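PDB 3IF2: aminotransferase, which probably transfers amino groups between amino acids and 2-oxo acids, such as valine and pyruvate, using bound pyridoxal 5'-phosphate. Local coordinates for residues S146-L151 / E194-L199. Residues are numbered along the deposited sequence; the frame is centred on the assembly and turned at random.
Sequences SILLPL and EALENL
Leu196 reaches out from the short helix 193-197 and lays its two methyl groups over Leu148 of strand 142-149 and Pro150, the first residue beyond it. Its CD1 bears on the ring of Pro150, 3.4 Å from Pro150 CB, while its branch point and CD2 face Leu148; Leu148 CD2 lies 4.0 Å from Leu196 CG. The two leucine side chains meet at a slant rather than end on. In both, CG stands anti to the backbone N (chi1 177° in Leu148, -179° in Leu196), which directs each side chain toward the opposite segment.

Leu148 is shared between two partners. Its other methyl, CD1, turns to Leu199, where Leu199 CD2 approaches to 3.9 Å and the two side chains run past each other in opposite directions. Leu196 and Leu199 thus take one methyl each of the same strand residue. Between them the backbone turns out of the helix, with Leu199 N bonded to Leu196 O at 3.1 Å. Leu199 is also the N-cap residue of helix 200-203. At the turn, the side-chain amide of Asn198 reaches back to the helix, its ND2 donating to Glu194 O at 2.8 Å in a nearly straight bond (166°).

Helix 225-237 adds to the apolar cluster: Leu231 touches both Pro150 and Leu196. In the neighbouring parallel strand 207-213, Ile207 packs on Leu148 and Ile210 on Pro150. The contact joins the large mixed sheet, which in class I and II aminotransferases belongs to the cofactor-binding domain, to helix 193-197; the side chain of Pro150 is about 13 Å from the bound pyridoxal 5'-phosphate, so this is packing away from the cofactor pocket. Aliphatic carbon alone meets across the interface, so cohesion comes from van der Waals packing and, at the buried Leu148, Pro150 and Leu196, from the exclusion of water, with Leu199 more open.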
# COMPACT_ATOMS: atom_id res chain seq x y z
N SER A 146 -15.12 -19.27 1.18
CA SER A 146 -15.48 -17.99 1.78
C SER A 146 -14.82 -17.75 3.12
O SER A 146 -14.37 -18.70 3.78
CB SER A 146 -17.00 -17.95 1.97
OG SER A 146 -17.63 -17.81 0.72
N ILE A 147 -14.76 -16.47 3.50
CA ILE A 147 -14.28 -16.03 4.82
C ILE A 147 -15.56 -16.01 5.67
O ILE A 147 -16.51 -15.31 5.33
CB ILE A 147 -13.64 -14.62 4.76
CG1 ILE A 147 -12.51 -14.56 3.71
CG2 ILE A 147 -13.14 -14.21 6.12
CD1 ILE A 147 -11.36 -15.59 3.87
N LEU A 148 -15.60 -16.81 6.74
CA LEU A 148 -16.78 -16.89 7.61
C LEU A 148 -16.77 -15.76 8.64
O LEU A 148 -15.82 -15.63 9.40
CB LEU A 148 -16.86 -18.25 8.33
CG LEU A 148 -17.99 -18.52 9.34
CD1 LEU A 148 -19.36 -18.20 8.78
CD2 LEU A 148 -17.96 -19.95 9.81
N LEU A 149 -17.81 -14.92 8.62
CA LEU A 149 -18.02 -13.86 9.58
C LEU A 149 -19.02 -14.49 10.55
O LEU A 149 -20.17 -14.67 10.19
CB LEU A 149 -18.58 -12.59 8.92
CG LEU A 149 -17.79 -11.98 7.75
CD1 LEU A 149 -18.43 -10.66 7.34
CD2 LEU A 149 -16.33 -11.78 8.09
N PRO A 150 -18.58 -14.87 11.77
CA PRO A 150 -19.46 -15.55 12.70
C PRO A 150 -20.60 -14.72 13.28
O PRO A 150 -21.52 -15.28 13.89
CB PRO A 150 -18.50 -16.01 13.80
CG PRO A 150 -17.50 -14.98 13.84
CD PRO A 150 -17.32 -14.48 12.44
N LEU A 151 -20.55 -13.40 13.11
CA LEU A 151 -21.62 -12.52 13.53
C LEU A 151 -21.54 -11.20 12.74
O LEU A 151 -20.47 -10.64 12.58
CB LEU A 151 -21.54 -12.27 15.05
CG LEU A 151 -22.50 -11.28 15.73
CD1 LEU A 151 -22.71 -11.62 17.18
CD2 LEU A 151 -22.01 -9.86 15.60
N GLU A 194 -25.71 -22.36 16.76
CA GLU A 194 -26.58 -23.38 16.11
C GLU A 194 -26.46 -23.22 14.58
O GLU A 194 -26.09 -24.16 13.88
CB GLU A 194 -28.06 -23.26 16.58
CG GLU A 194 -29.02 -24.31 16.03
N ALA A 195 -26.71 -21.99 14.11
CA ALA A 195 -26.64 -21.64 12.68
C ALA A 195 -25.24 -21.79 12.07
O ALA A 195 -25.11 -22.34 10.97
CB ALA A 195 -27.13 -20.22 12.47
N LEU A 196 -24.23 -21.31 12.78
CA LEU A 196 -22.83 -21.34 12.30
C LEU A 196 -22.25 -22.75 12.19
O LEU A 196 -21.70 -23.13 11.14
CB LEU A 196 -21.93 -20.47 13.22
CG LEU A 196 -20.43 -20.28 12.95
CD1 LEU A 196 -19.91 -19.07 13.73
CD2 LEU A 196 -19.56 -21.50 13.25
N GLU A 197 -22.43 -23.52 13.25
CA GLU A 197 -21.82 -24.86 13.38
C GLU A 197 -22.45 -25.88 12.41
O GLU A 197 -21.81 -26.87 12.07
CB GLU A 197 -21.85 -25.28 14.86
CG GLU A 197 -20.71 -26.17 15.39
CD GLU A 197 -20.37 -25.88 16.89
OE1 GLU A 197 -21.15 -25.19 17.60
OE2 GLU A 197 -19.29 -26.33 17.36
N ASN A 198 -23.68 -25.58 11.97
CA ASN A 198 -24.43 -26.37 10.97
C ASN A 198 -24.42 -25.78 9.55
O ASN A 198 -25.04 -26.36 8.65
CB ASN A 198 -25.88 -26.58 11.45
CG ASN A 198 -25.97 -27.50 12.64
OD1 ASN A 198 -25.84 -28.73 12.51
ND2 ASN A 198 -26.22 -26.93 13.82
N LEU A 199 -23.72 -24.66 9.33
CA LEU A 199 -23.61 -24.05 7.99
C LEU A 199 -23.02 -25.10 7.01
O LEU A 199 -21.96 -25.67 7.31
CB LEU A 199 -22.73 -22.81 8.03
CG LEU A 199 -22.67 -21.91 6.80
CD1 LEU A 199 -24.03 -21.27 6.54
CD2 LEU A 199 -21.65 -20.83 7.04